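Leucyl-tRNA synthetase (Giardia intestinalis, PDB 3PZ6) probably charges tRNA(Leu) with leucine using ATP, with this chain being its CP1 domain, thought to edit by deacylating mischarged tRNA. Local coordinates at residues A[12-17]-A[158-163]; A[94-99]-A[162-167]. The protein carries 2 engineered substitutions. One frame throughout, in Å; residues are numbered along the deposited sequence.

Contact 1: A[12-17]-A[158-163]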
# COMPACT_ATOMS: atom_id res chain seq x y z
N ILE A 12 12.11 -2.84 2.56
CA ILE A 12 11.17 -2.72 3.67
C ILE A 12 9.78 -3.13 3.17
O ILE A 12 9.21 -2.49 2.29
CB ILE A 12 11.16 -1.29 4.25
CG1 ILE A 12 12.54 -0.95 4.81
CG2 ILE A 12 10.11 -1.19 5.35
CD1 ILE A 12 12.86 0.54 4.83
N GLY A 13 9.26 -4.21 3.73
CA GLY A 13 7.95 -4.72 3.35
C GLY A 13 6.88 -4.20 4.28
O GLY A 13 6.80 -4.64 5.42
N ILE A 14 6.07 -3.28 3.79
CA ILE A 14 5.04 -2.64 4.61
C ILE A 14 3.85 -3.57 4.78
O ILE A 14 3.33 -4.11 3.81
CB ILE A 14 4.60 -1.28 4.00
CG1 ILE A 14 5.80 -0.34 3.81
CG2 ILE A 14 3.54 -0.61 4.86
CD1 ILE A 14 6.50 0.11 5.10
N LYS A 15 3.43 -3.76 6.03
CA LYS A 15 2.30 -4.63 6.33
C LYS A 15 0.98 -3.87 6.19
O LYS A 15 0.56 -3.16 7.11
CB LYS A 15 2.44 -5.24 7.72
CG LYS A 15 3.46 -6.37 7.81
CD LYS A 15 3.86 -6.67 9.24
CE LYS A 15 2.81 -7.50 9.97
NZ LYS A 15 3.34 -8.05 11.26
N LEU A 16 0.35 -4.02 5.04
CA LEU A 16 -0.95 -3.42 4.80
C LEU A 16 -2.03 -4.40 5.24
O LEU A 16 -2.27 -5.42 4.59
CB LEU A 16 -1.10 -3.06 3.32
CG LEU A 16 -0.05 -2.15 2.69
CD1 LEU A 16 -0.25 -2.12 1.17
CD2 LEU A 16 -0.09 -0.74 3.27
N GLU A 17 -2.67 -4.09 6.36
CA GLU A 17 -3.63 -5.01 6.96
C GLU A 17 -4.95 -5.01 6.21
O GLU A 17 -5.63 -3.98 6.11
CB GLU A 17 -3.87 -4.69 8.44
CG GLU A 17 -4.55 -5.82 9.21
CD GLU A 17 -4.96 -5.44 10.63
OE1 GLU A 17 -6.00 -5.95 11.10
OE2 GLU A 17 -4.24 -4.65 11.29
N ARG A 158 -5.65 -1.20 6.09
CA ARG A 158 -5.24 -0.22 7.09
C ARG A 158 -3.78 0.03 6.78
O ARG A 158 -2.96 -0.89 6.87
CB ARG A 158 -5.41 -0.79 8.49
CG ARG A 158 -5.65 0.24 9.60
CD ARG A 158 -7.13 0.26 10.08
NE ARG A 158 -7.52 -1.02 10.68
CZ ARG A 158 -8.77 -1.42 10.91
NH1 ARG A 158 -9.81 -0.64 10.60
NH2 ARG A 158 -8.99 -2.62 11.45
N ALA A 159 -3.44 1.24 6.36
CA ALA A 159 -2.07 1.57 6.02
C ALA A 159 -1.32 2.19 7.19
O ALA A 159 -1.75 3.20 7.75
CB ALA A 159 -2.01 2.49 4.82
N PRO A 160 -0.19 1.60 7.56
CA PRO A 160 0.58 2.15 8.66
C PRO A 160 1.03 3.59 8.40
O PRO A 160 1.34 3.95 7.26
CB PRO A 160 1.80 1.22 8.75
CG PRO A 160 1.87 0.55 7.44
CD PRO A 160 0.48 0.43 6.95
N LEU A 161 1.03 4.40 9.47
CA LEU A 161 1.52 5.79 9.49
C LEU A 161 0.65 6.80 8.74
O LEU A 161 0.71 8.00 9.03
CB LEU A 161 2.98 5.87 9.04
CG LEU A 161 4.08 5.76 10.10
CD1 LEU A 161 3.71 4.87 11.29
CD2 LEU A 161 5.37 5.29 9.44
N SER A 162 -0.15 6.33 7.79
CA SER A 162 -1.12 7.16 7.08
C SER A 162 -2.22 7.66 8.03
O SER A 162 -2.69 6.92 8.91
CB SER A 162 -1.74 6.36 5.94
OG SER A 162 -2.62 7.15 5.17
N PRO A 163 -2.61 8.94 7.90
CA PRO A 163 -3.77 9.47 8.63
C PRO A 163 -5.09 8.93 8.10
O PRO A 163 -6.13 9.11 8.74
CB PRO A 163 -3.68 10.98 8.39
CG PRO A 163 -2.86 11.12 7.17
CD PRO A 163 -1.87 10.02 7.22
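Glu-17 and Arg-158 form an antiparallel hydrogen-bonded pair. Arg-158 N donates to Glu-17 O at 2.8 Å. The return bond, from Glu-17 N to Arg-158 O, is longer at 3.3 Å. Both side chains leave on the same face of the sheet, and Glu-17 CB and Arg-158 CB lie 4.2 Å apart.

The charges on this face come near without pairing. Glu-17 runs out extended, while the Arg-158 chain bends at chi2 and chi3. Glu-17 OE1 stays 4.5 Å from Arg-158 NH2 and lies obliquely to the guanidinium. That is beyond a salt bridge, though the two charges may still attract weakly. Glu-17 OE1 also has a long, weak ion pair with Lys-79.

The contact belongs to the mixed sheet of the CP1 editing domain. Strand 10-18 bonds to strand 79-86 through Ile-12, Ile-14 and Leu-16. Gly-13 bonds instead to Ile-302, and Glu-17 takes Arg-158. In register Lys-15 would come next opposite Pro-160, but proline has no N-H, and Lys-15 bonds to Gln-300 instead. Pro-160 CD meets Lys-15 O at 3.6 Å, and the chain leaves the sheet here.

Apolar packing takes over at the proline. The Ile-14 CG2 branch is anti to the backbone N and beside the carbonyl carbon. Ile-14 CG2 touches Pro-160 CG at 3.3 Å, and the two side chains cross obliquely. Leu-16 crosses the proline at about a right angle and brings CD2 to 3.9 Å from Pro-160 CD. The same methyl also reaches the alanine: Leu-16 CD2 lies 4.1 Å from Ala-159 CB. Leu-295 of helix 284-297 packs on Ile-14, and Gln-95 lies against Leu-16.

Contact 2: A[94-99]-A[162-167]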
# COMPACT_ATOMS: atom_id res chain seq x y z
N GLY A 94 2.16 9.35 3.59
CA GLY A 94 1.48 9.97 2.45
C GLY A 94 0.70 9.03 1.56
O GLY A 94 0.21 9.43 0.49
N GLN A 95 0.56 7.77 1.98
CA GLN A 95 -0.19 6.75 1.24
C GLN A 95 -1.66 7.09 1.01
O GLN A 95 -2.40 7.35 1.96
CB GLN A 95 -0.12 5.42 1.97
CG GLN A 95 1.23 4.75 1.92
CD GLN A 95 1.27 3.60 2.86
OE1 GLN A 95 1.37 3.77 4.08
NE2 GLN A 95 1.17 2.40 2.32
N THR A 96 -2.06 7.06 -0.25
CA THR A 96 -3.45 7.29 -0.64
C THR A 96 -4.15 5.99 -1.05
O THR A 96 -5.38 5.92 -1.09
CB THR A 96 -3.52 8.24 -1.83
OG1 THR A 96 -2.77 7.67 -2.90
CG2 THR A 96 -2.96 9.60 -1.47
N ASN A 97 -3.35 4.99 -1.38
CA ASN A 97 -3.82 3.71 -1.91
C ASN A 97 -2.62 2.77 -2.04
O ASN A 97 -1.51 3.11 -1.62
CB ASN A 97 -4.50 3.90 -3.27
CG ASN A 97 -3.54 4.40 -4.37
OD1 ASN A 97 -3.12 3.64 -5.24
ND2 ASN A 97 -3.19 5.69 -4.31
N CYS A 98 -2.85 1.59 -2.60
CA CYS A 98 -1.75 0.72 -3.01
C CYS A 98 -2.08 0.06 -4.35
O CYS A 98 -3.17 0.25 -4.89
CB CYS A 98 -1.42 -0.30 -1.92
SG CYS A 98 -2.74 -1.48 -1.56
N TRP A 99 -1.12 -0.70 -4.89
CA TRP A 99 -1.21 -1.23 -6.25
C TRP A 99 -0.99 -2.73 -6.26
O TRP A 99 -0.12 -3.24 -5.57
CB TRP A 99 -0.15 -0.60 -7.15
CG TRP A 99 -0.12 0.89 -7.23
CD1 TRP A 99 0.88 1.71 -6.81
CD2 TRP A 99 -1.12 1.75 -7.80
NE1 TRP A 99 0.58 3.02 -7.07
CE2 TRP A 99 -0.65 3.08 -7.68
CE3 TRP A 99 -2.38 1.53 -8.40
CZ2 TRP A 99 -1.38 4.19 -8.12
CZ3 TRP A 99 -3.10 2.63 -8.84
CH2 TRP A 99 -2.59 3.95 -8.70
N SER A 162 -0.15 6.33 7.79
CA SER A 162 -1.12 7.16 7.08
C SER A 162 -2.22 7.66 8.03
O SER A 162 -2.69 6.92 8.91
CB SER A 162 -1.74 6.36 5.94
OG SER A 162 -2.62 7.15 5.17
N PRO A 163 -2.61 8.94 7.90
CA PRO A 163 -3.77 9.47 8.63
C PRO A 163 -5.09 8.93 8.10
O PRO A 163 -6.13 9.11 8.74
CB PRO A 163 -3.68 10.98 8.39
CG PRO A 163 -2.86 11.12 7.17
CD PRO A 163 -1.87 10.02 7.22
N TYR A 164 -5.08 8.31 6.93
CA TYR A 164 -6.29 7.71 6.37
C TYR A 164 -6.65 6.43 7.13
O TYR A 164 -5.79 5.57 7.34
CB TYR A 164 -6.11 7.43 4.88
CG TYR A 164 -6.06 8.69 4.03
CD1 TYR A 164 -7.10 9.62 4.06
CD2 TYR A 164 -4.98 8.94 3.19
CE1 TYR A 164 -7.07 10.77 3.27
CE2 TYR A 164 -4.93 10.08 2.40
CZ TYR A 164 -5.98 11.00 2.45
OH TYR A 164 -5.95 12.14 1.67
N GLU A 165 -7.90 6.32 7.55
CA GLU A 165 -8.34 5.19 8.37
C GLU A 165 -8.39 3.88 7.57
O GLU A 165 -8.28 2.79 8.14
CB GLU A 165 -9.67 5.50 9.08
CG GLU A 165 -10.91 5.68 8.19
CD GLU A 165 -10.92 6.98 7.34
OE1 GLU A 165 -11.98 7.26 6.73
OE2 GLU A 165 -9.90 7.71 7.27
N GLN A 166 -8.54 4.02 6.26
CA GLN A 166 -8.39 2.91 5.32
C GLN A 166 -8.05 3.44 3.94
O GLN A 166 -8.26 4.61 3.66
CB GLN A 166 -9.66 2.05 5.26
CG GLN A 166 -10.86 2.69 4.55
CD GLN A 166 -11.71 3.50 5.50
OE1 GLN A 166 -12.05 3.03 6.59
NE2 GLN A 166 -12.04 4.72 5.10
N ILE A 167 -7.51 2.57 3.09
CA ILE A 167 -7.27 2.91 1.69
C ILE A 167 -7.65 1.73 0.80
O ILE A 167 -7.86 0.63 1.30
CB ILE A 167 -5.80 3.35 1.42
CG1 ILE A 167 -4.81 2.29 1.90
CG2 ILE A 167 -5.52 4.72 2.05
CD1 ILE A 167 -3.34 2.65 1.65
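Gln-95 and Ser-162 have CA atoms 5.9 Å apart, and the backbones close in until the CA atoms of Asn-97 and Ile-167 are 5.0 Å apart. This is the approach to a parallel strand pair. Beyond it, Cys-98 bonds to Phe-168 and Leu-170, joining strand 97-100 to strand 167-171 in the sheet of the editing domain. The loop side is shaped by an ST turn, in which Ser-162 OG accepts from Tyr-164 N at 3.2 Å.

The serine hydroxyl also works across the contact. Ser-162 OG is anti to the backbone N (chi1 -176°) and donates to Gln-95 O, again at 3.2 Å. It lies in the carbonyl plane and on a lone pair; the angle at the carbonyl oxygen, from its carbon to Ser-162 OG, is 143°. One hydroxyl thus accepts within the turn and donates to segment 94-99.

Tyr-164 approaches the same carbonyl with its ring edge. Tyr-164 CD2 comes to 3.3 Å from Gln-95 O, which lies in the plane of the ring. The Thr-96 methyl is more distant and sits obliquely to the ring. Outside the segments, Tyr-164 OH hydrogen-bonds to Ser-224 O, and the ring packs edge-to-face with Tyr-223.

Ile-167 packs its branches mainly against the backbone of Thr-96 and Asn-97. Its CB points toward the 94-99 segment, and CG1 lies between the backbone N and the carbonyl carbon (chi1 55°). The two branches then divide the backbone between them. Ile-167 CG2 rests 3.4 Å from Thr-96 O. Ile-167 CD1 reaches over to Asn-97 CA at 3.7 Å. The same Ile-167 CD1 also lies 4.3 Å from Gln-95 CB.

Contact 1 and contact 2 have centres 8 Å apart and lie close to the centre of the chain. Both end on the connection between strands 156-158 and 167-171, and they share Ser-162 and Pro-163. Along the chain, 12-17 comes first, then 94-99, then 158-167. The connection links antiparallel strands 156-158 and 167-171. Strand 156-158 also pairs with 10-18, and 167-171 with 97-100, so both contacts belong to the same mixed sheet. The contacts also touch directly: Ala-159 CB is 3.4 Å from Ile-167 CD1. Three sequence-distant segments thus meet in the interior of the editing domain.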